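Local coordinates for metalloregulator ScaR (PDB 3HRS), which represses transcription in response to manganese, working as a homodimer of the DtxR/MntR family that probably binds DNA once it is charged with metal, at residues 30-34 and 35-39; 110-113 and 114-118; 191-195 and 196-200. One frame throughout, in Å; residues are numbered along the deposited sequence.

Interaction 1: residues 30-34 and 35-39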
loop_
_atom_site.group_PDB
_atom_site.type_symbol
_atom_site.label_atom_id
_atom_site.label_comp_id
_atom_site.label_asym_id
_atom_site.label_seq_id
_atom_site.Cartn_x
_atom_site.Cartn_y
_atom_site.Cartn_z
ATOM N N MET A 30 -2.404 20.524 15.884
ATOM C CA MET A 30 -3.072 20.022 14.689
ATOM C C MET A 30 -3.067 21.042 13.556
ATOM O O MET A 30 -3.340 20.703 12.401
ATOM C CB MET A 30 -4.514 19.644 15.026
ATOM C CG MET A 30 -4.648 18.610 16.129
ATOM S SD MET A 30 -3.940 17.047 15.615
ATOM C CE MET A 30 -4.810 16.809 14.071
ATOM N N GLN A 31 -2.754 22.290 13.899
ATOM C CA GLN A 31 -2.830 23.408 12.958
ATOM C C GLN A 31 -4.219 23.482 12.332
ATOM O O GLN A 31 -4.365 23.372 11.113
ATOM C CB GLN A 31 -1.765 23.283 11.867
ATOM C CG GLN A 31 -1.266 24.619 11.332
ATOM C CD GLN A 31 -0.130 25.201 12.165
ATOM O OE1 GLN A 31 0.380 24.554 13.083
ATOM N NE2 GLN A 31 0.275 26.427 11.843
ATOM N N VAL A 32 -5.236 23.658 13.173
ATOM C CA VAL A 32 -6.609 23.774 12.686
ATOM C C VAL A 32 -7.413 24.915 13.317
ATOM O O VAL A 32 -6.988 25.549 14.286
ATOM C CB VAL A 32 -7.413 22.447 12.826
ATOM C CG1 VAL A 32 -7.012 21.449 11.748
ATOM C CG2 VAL A 32 -7.239 21.854 14.209
ATOM N N SER A 33 -8.583 25.153 12.731
ATOM C CA SER A 33 -9.533 26.164 13.173
ATOM C C SER A 33 -10.222 25.710 14.457
ATOM O O SER A 33 -10.763 24.609 14.506
ATOM C CB SER A 33 -10.564 26.389 12.056
ATOM O OG SER A 33 -11.843 26.735 12.560
ATOM N N PRO A 34 -10.201 26.549 15.507
ATOM C CA PRO A 34 -10.788 26.162 16.795
ATOM C C PRO A 34 -12.217 25.607 16.706
ATOM O O PRO A 34 -12.519 24.677 17.454
ATOM C CB PRO A 34 -10.733 27.458 17.605
ATOM C CG PRO A 34 -9.538 28.147 17.072
ATOM C CD PRO A 34 -9.548 27.865 15.588
ATOM N N PRO A 35 -13.076 26.163 15.824
ATOM C CA PRO A 35 -14.381 25.531 15.584
ATOM C C PRO A 35 -14.266 24.139 14.957
ATOM O O PRO A 35 -15.209 23.353 15.069
ATOM C CB PRO A 35 -15.068 26.493 14.611
ATOM C CG PRO A 35 -14.447 27.798 14.875
ATOM C CD PRO A 35 -13.009 27.507 15.225
ATOM N N ALA A 36 -13.143 23.843 14.304
ATOM C CA ALA A 36 -12.882 22.495 13.790
ATOM C C ALA A 36 -12.556 21.538 14.938
ATOM O O ALA A 36 -13.050 20.409 14.976
ATOM C CB ALA A 36 -11.749 22.513 12.768
ATOM N N VAL A 37 -11.714 21.995 15.861
ATOM C CA VAL A 37 -11.456 21.280 17.104
ATOM C C VAL A 37 -12.770 20.964 17.815
ATOM O O VAL A 37 -13.102 19.802 18.047
ATOM C CB VAL A 37 -10.567 22.112 18.060
ATOM C CG1 VAL A 37 -10.554 21.510 19.459
ATOM C CG2 VAL A 37 -9.153 22.227 17.509
ATOM N N THR A 38 -13.511 22.016 18.159
ATOM C CA THR A 38 -14.770 21.878 18.880
ATOM C C THR A 38 -15.658 20.858 18.188
ATOM O O THR A 38 -16.405 20.121 18.832
ATOM C CB THR A 38 -15.507 23.232 19.002
ATOM O OG1 THR A 38 -14.801 24.085 19.913
ATOM C CG2 THR A 38 -16.906 23.028 19.533
ATOM N N GLU A 39 -15.554 20.806 16.869
ATOM C CA GLU A 39 -16.344 19.870 16.084
ATOM C C GLU A 39 -15.822 18.437 16.157
ATOM O O GLU A 39 -16.598 17.485 16.121
ATOM C CB GLU A 39 -16.439 20.338 14.629
ATOM C CG GLU A 39 -17.690 21.156 14.356
ATOM C CD GLU A 39 -18.960 20.380 14.696
ATOM O OE1 GLU A 39 -19.583 20.684 15.741
ATOM O OE2 GLU A 39 -19.327 19.458 13.925
#

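Interaction 2: residues 110-113 and 114-118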
loop_
_atom_site.group_PDB
_atom_site.type_symbol
_atom_site.label_atom_id
_atom_site.label_comp_id
_atom_site.label_asym_id
_atom_site.label_seq_id
_atom_site.Cartn_x
_atom_site.Cartn_y
_atom_site.Cartn_z
ATOM N N GLU A 110 -2.615 -6.737 9.002
ATOM C CA GLU A 110 -2.454 -8.031 9.655
ATOM C C GLU A 110 -1.571 -8.966 8.841
ATOM O O GLU A 110 -0.674 -9.595 9.389
ATOM C CB GLU A 110 -3.798 -8.682 9.980
ATOM C CG GLU A 110 -4.083 -8.761 11.471
ATOM C CD GLU A 110 -3.896 -7.422 12.189
ATOM O OE1 GLU A 110 -4.303 -6.365 11.654
ATOM O OE2 GLU A 110 -3.349 -7.431 13.309
ATOM N N ARG A 111 -1.801 -9.051 7.538
ATOM C CA ARG A 111 -0.951 -9.921 6.720
ATOM C C ARG A 111 0.519 -9.443 6.766
ATOM O O ARG A 111 1.440 -10.242 6.973
ATOM C CB ARG A 111 -1.473 -9.986 5.286
ATOM C CG ARG A 111 -2.949 -10.370 5.172
ATOM C CD ARG A 111 -3.256 -11.626 5.945
ATOM N NE ARG A 111 -2.353 -12.699 5.567
ATOM C CZ ARG A 111 -2.481 -13.965 5.953
ATOM N NH1 ARG A 111 -3.495 -14.332 6.734
ATOM N NH2 ARG A 111 -1.596 -14.871 5.548
ATOM N N LEU A 112 0.700 -8.132 6.582
ATOM C CA LEU A 112 1.979 -7.468 6.677
ATOM C C LEU A 112 2.723 -7.917 7.911
ATOM O O LEU A 112 3.903 -8.211 7.853
ATOM C CB LEU A 112 1.778 -5.963 6.774
ATOM C CG LEU A 112 2.735 -5.082 5.969
ATOM C CD1 LEU A 112 3.195 -3.956 6.846
ATOM C CD2 LEU A 112 3.936 -5.868 5.374
ATOM N N ASP A 113 2.021 -7.944 9.036
ATOM C CA ASP A 113 2.632 -8.286 10.317
ATOM C C ASP A 113 3.254 -9.657 10.211
ATOM O O ASP A 113 4.383 -9.871 10.612
ATOM C CB ASP A 113 1.569 -8.290 11.417
ATOM C CG ASP A 113 2.158 -8.338 12.816
ATOM O OD1 ASP A 113 3.321 -7.928 13.021
ATOM O OD2 ASP A 113 1.434 -8.774 13.726
ATOM N N GLN A 114 2.493 -10.584 9.659
ATOM C CA GLN A 114 2.950 -11.942 9.495
ATOM C C GLN A 114 4.153 -11.986 8.554
ATOM O O GLN A 114 5.134 -12.695 8.807
ATOM C CB GLN A 114 1.833 -12.803 8.930
ATOM C CG GLN A 114 2.231 -14.246 8.884
ATOM C CD GLN A 114 1.096 -15.171 8.515
ATOM O OE1 GLN A 114 0.146 -14.776 7.838
ATOM N NE2 GLN A 114 1.190 -16.420 8.965
ATOM N N LEU A 115 4.069 -11.242 7.457
ATOM C CA LEU A 115 5.150 -11.217 6.479
ATOM C C LEU A 115 6.463 -10.765 7.126
ATOM O O LEU A 115 7.531 -11.295 6.815
ATOM C CB LEU A 115 4.809 -10.255 5.358
ATOM C CG LEU A 115 5.919 -10.207 4.333
ATOM C CD1 LEU A 115 6.146 -11.627 3.885
ATOM C CD2 LEU A 115 5.549 -9.275 3.159
ATOM N N LEU A 116 6.359 -9.780 8.015
ATOM C CA LEU A 116 7.500 -9.199 8.685
ATOM C C LEU A 116 7.949 -10.065 9.855
ATOM O O LEU A 116 8.933 -9.750 10.525
ATOM C CB LEU A 116 7.173 -7.794 9.180
ATOM C CG LEU A 116 6.713 -6.746 8.168
ATOM C CD1 LEU A 116 6.680 -5.398 8.858
ATOM C CD2 LEU A 116 7.610 -6.671 6.941
ATOM N N ASP A 117 7.236 -11.161 10.088
ATOM C CA ASP A 117 7.579 -12.092 11.160
ATOM C C ASP A 117 7.427 -11.481 12.540
ATOM O O ASP A 117 8.270 -11.693 13.417
ATOM C CB ASP A 117 8.993 -12.646 10.986
ATOM C CG ASP A 117 9.226 -13.934 11.781
ATOM O OD1 ASP A 117 8.243 -14.522 12.310
ATOM O OD2 ASP A 117 10.406 -14.353 11.874
ATOM N N TYR A 118 6.350 -10.721 12.719
ATOM C CA TYR A 118 5.935 -10.206 14.028
ATOM C C TYR A 118 6.994 -9.407 14.779
ATOM O O TYR A 118 7.417 -9.802 15.870
ATOM C CB TYR A 118 5.390 -11.334 14.899
ATOM C CG TYR A 118 4.387 -12.174 14.159
ATOM C CD1 TYR A 118 4.765 -13.381 13.585
ATOM C CD2 TYR A 118 3.068 -11.756 14.005
ATOM C CE1 TYR A 118 3.869 -14.158 12.907
ATOM C CE2 TYR A 118 2.146 -12.536 13.311
ATOM C CZ TYR A 118 2.561 -13.736 12.756
ATOM O OH TYR A 118 1.686 -14.541 12.039
#

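Interaction 3: residues 191-195 and 196-200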
loop_
_atom_site.group_PDB
_atom_site.type_symbol
_atom_site.label_atom_id
_atom_site.label_comp_id
_atom_site.label_asym_id
_atom_site.label_seq_id
_atom_site.Cartn_x
_atom_site.Cartn_y
_atom_site.Cartn_z
ATOM N N SER A 191 24.583 17.712 27.721
ATOM C CA SER A 191 25.859 17.390 27.104
ATOM C C SER A 191 25.939 15.901 26.778
ATOM O O SER A 191 25.675 15.048 27.626
ATOM C CB SER A 191 27.005 17.805 28.030
ATOM O OG SER A 191 26.770 19.090 28.589
ATOM N N LEU A 192 26.297 15.589 25.540
ATOM C CA LEU A 192 26.414 14.197 25.131
ATOM C C LEU A 192 27.748 13.934 24.453
ATOM O O LEU A 192 28.335 14.828 23.844
ATOM C CB LEU A 192 25.266 13.799 24.189
ATOM C CG LEU A 192 23.875 13.718 24.822
ATOM C CD1 LEU A 192 22.788 13.503 23.776
ATOM C CD2 LEU A 192 23.832 12.631 25.876
ATOM N N GLU A 193 28.204 12.689 24.555
ATOM C CA GLU A 193 29.426 12.242 23.904
ATOM C C GLU A 193 29.101 11.164 22.871
ATOM O O GLU A 193 29.097 9.966 23.176
ATOM C CB GLU A 193 30.400 11.700 24.950
ATOM C CG GLU A 193 31.830 11.546 24.473
ATOM C CD GLU A 193 32.582 12.849 24.516
ATOM O OE1 GLU A 193 33.819 12.823 24.338
ATOM O OE2 GLU A 193 31.935 13.899 24.732
ATOM N N VAL A 194 28.824 11.604 21.649
ATOM C CA VAL A 194 28.444 10.696 20.571
ATOM C C VAL A 194 29.580 10.537 19.575
ATOM O O VAL A 194 29.835 11.425 18.760
ATOM C CB VAL A 194 27.177 11.183 19.830
ATOM C CG1 VAL A 194 27.312 12.647 19.429
ATOM C CG2 VAL A 194 26.905 10.316 18.615
ATOM N N ASP A 195 30.256 9.395 19.642
ATOM C CA ASP A 195 31.422 9.156 18.804
ATOM C C ASP A 195 32.578 10.027 19.281
ATOM O O ASP A 195 33.249 10.680 18.480
ATOM C CB ASP A 195 31.112 9.445 17.330
ATOM C CG ASP A 195 30.287 8.345 16.674
ATOM O OD1 ASP A 195 30.591 7.150 16.904
ATOM O OD2 ASP A 195 29.342 8.682 15.920
ATOM N N GLY A 196 32.790 10.040 20.594
ATOM C CA GLY A 196 33.871 10.799 21.196
ATOM C C GLY A 196 33.780 12.293 20.953
ATOM O O GLY A 196 34.603 13.061 21.457
ATOM N N GLN A 197 32.777 12.708 20.185
ATOM C CA GLN A 197 32.585 14.118 19.855
ATOM C C GLN A 197 31.497 14.731 20.735
ATOM O O GLN A 197 30.447 14.118 20.959
ATOM C CB GLN A 197 32.217 14.264 18.378
ATOM C CG GLN A 197 32.745 15.522 17.716
ATOM C CD GLN A 197 32.742 15.409 16.203
ATOM O OE1 GLN A 197 31.786 14.904 15.606
ATOM N NE2 GLN A 197 33.815 15.877 15.572
ATOM N N GLU A 198 31.753 15.938 21.236
ATOM C CA GLU A 198 30.822 16.607 22.138
ATOM C C GLU A 198 29.692 17.253 21.352
ATOM O O GLU A 198 29.866 17.635 20.195
ATOM C CB GLU A 198 31.546 17.648 22.992
ATOM C CG GLU A 198 30.790 18.070 24.245
ATOM C CD GLU A 198 31.685 18.793 25.249
ATOM O OE1 GLU A 198 31.303 18.891 26.435
ATOM O OE2 GLU A 198 32.776 19.260 24.855
ATOM N N ILE A 199 28.532 17.371 21.986
ATOM C CA ILE A 199 27.356 17.885 21.314
ATOM C C ILE A 199 26.360 18.386 22.361
ATOM O O ILE A 199 26.234 17.797 23.436
ATOM C CB ILE A 199 26.738 16.785 20.437
ATOM C CG1 ILE A 199 25.789 17.384 19.400
ATOM C CG2 ILE A 199 26.039 15.744 21.299
ATOM C CD1 ILE A 199 25.262 16.372 18.406
ATOM N N GLN A 200 25.664 19.479 22.055
ATOM C CA GLN A 200 24.757 20.090 23.026
ATOM C C GLN A 200 23.297 20.109 22.555
ATOM O O GLN A 200 22.978 20.712 21.532
ATOM C CB GLN A 200 25.207 21.519 23.323
ATOM C CG GLN A 200 26.702 21.765 23.137
ATOM C CD GLN A 200 27.526 21.267 24.300
ATOM O OE1 GLN A 200 27.063 21.257 25.444
ATOM N NE2 GLN A 200 28.760 20.853 24.019
#

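Interaction 1: residues 30-34 and 35-39
Val32 lays its CG2 methyl against CG2 of Val37, 3.8 Å away, the two branched side chains crossing obliquely. Val37 holds its CG1 anti to its own backbone N (chi1 167°), which leaves CG2 beside that nitrogen and directed back toward the turn. The CB methyl of Ala36 lies a little farther from Val32, with 4.3 Å between Val32 CB and Ala36 CB. Compact, beta-branched valine suits both places: Val32 also reaches Tyr7, and the buried Val37 rests on Asn23, Ile26 and Ala27, so Val32 faces helix 4-13 while Val37 seats the new helix on helix 23-30.

Gln31, with positive phi, is the C-prime residue of a Schellman motif ending the preceding helix, and Val32 N reaches back to Ala27 O. Ser33 then takes the N-cap position, where the new helix starts. The rings of Pro34 and Pro35 follow side by side, with Pro34 CB 3.3 Å from Pro35 CD. Proline fits a first helical turn because the nitrogens there have no preceding carbonyl to bond, while the rings hold phi near its helical value. A nearly straight bond (178°) runs from Thr38 N to Pro34 O, 2.9 Å long; Thr38 OG1 adds only a weak, long bond to the same oxygen.

One helix ended, a short turn and a second helix begun with its inner face on the first is consistent with the helix-turn-helix of the DtxR family's winged-helix domain, with helix 34-46 in the place of the recognition helix.

Interaction 2: residues 110-113 and 114-118
Glu110 meets Gln114 through the backbone, Gln114 N giving a weak bond to Glu110 O, while the carboxylate of Glu110 turns away to a salt bridge with Arg73. One residue on, Arg111 folds at chi2 and chi3 and runs alongside the extended Gln114 chain. Gln114 OE1 lies over one face of the guanidinium, 2.9 Å from Arg111 NH2, but the angle is too poor for a hydrogen bond. Arg111 NE is instead weakly bonded to Leu86 O of the second subunit, so a long chain with a polar end suits this place. Leu115 N bonds Arg111 O at 2.9 Å, and the apolar Leu115 packs on Phe81 of the second subunit.

Leu112 sets CD2 4.0 Å from Leu116 CG, as Leu116 N bonds Leu112 O at 2.9 Å. Here the metal-binding and dimerisation domain packs helix on helix: Leu112 meets Ile78 and Phe81 of helix 62-84, Leu116 meets Val80. The Leu116 side chain is about 8 Å from those of Glu79 and Cys122, zinc-binding residues whose site is empty in this chain.

Asp113 O accepts the longer bond of the Schellman motif that ends the helix, from Tyr118 N at 3.0 Å, and lies over one face of the Tyr118 ring, toward its rim. Ring and Asp113 carboxylate cross with planes 78° apart, Tyr118 CD2 lying 3.4 Å from Asp113 OD2, which also takes a salt bridge from Arg73.

Interaction 3: residues 191-195 and 196-200
The carboxylate of Glu193 is bent back over the turn, so that one of its faces looks onto Gly196 and Glu198. On that face OE1 of Glu193 stands 3.0 Å from Gly196 O, two acceptors with no bond between them, and OE2 of Glu193 sits 3.9 Å from Glu198 CA. The fold at chi2 (81°) is what brings the acid over the chain instead of letting it run outward. The amide of Gln200 points its OE1 at Ser191 OG from 3.8 Å, too far for a hydrogen bond.

These polar groups share one side of a two-stranded antiparallel unit. Ser191 with Gln200 and Glu193 with Glu198 form non-hydrogen-bonded pairs, between which Leu192 and Ile199 form a hydrogen-bonded pair on the other side. Leu192 N bonds Ile199 O at 3.1 Å; the return bond from Ile199 N to Leu192 O is weak and bent, and a CA-H of Glu198 also approaches Leu192 O. Ile199 CG2 lies on the apolar side, 3.6 Å from Leu192 CB and 3.8 Å from Val194 CG1. Beta-branched Val194 and Ile199 suit strand geometry; Leu192 adds apolar bulk. Leu192 and Val194 carry the layer on to Ile178 of strand 177-184.

Asp195 and Gly196, both with positive phi, make the reversal, close to a type I' turn; glycine and aspartate are among the residues that tolerate such angles. Val194 N reaches Gln197 O across its base.

Chemically this hairpin of the SH3-like FeoA domain is two-sided, apolar where Leu192, Val194 and Ile199 lie and polar on the reverse. Glu193 OE2 and Glu198 OE1 are 5.3 Å apart, so their like charges would tend to raise each other's pKa slightly, an effect that Arg179 beside Glu193 and solvent around the exposed Glu198 would probably temper.

Overall arrangement
The three contacts come in series along the chain, each in a different functional region. Interaction 1 joins helix 23-30 to helix 34-46 in the N-terminal DNA-binding domain; interaction 2 ends helix 106-115 in the metal-binding and dimerisation domain; interaction 3 is the hairpin of strands 189-194 and 197-201 in the FeoA domain. Their centres lie about 36 Å (1 and 2), 38 Å (2 and 3) and 41 Å (1 and 3) apart and none touch, interactions 1 and 3 falling on opposite sides of the chain's centre. Of the three, interaction 2 alone meets the second subunit and lies near metal-binding residues, so any influence of metal on interaction 1 would probably act over a distance rather than by direct contact.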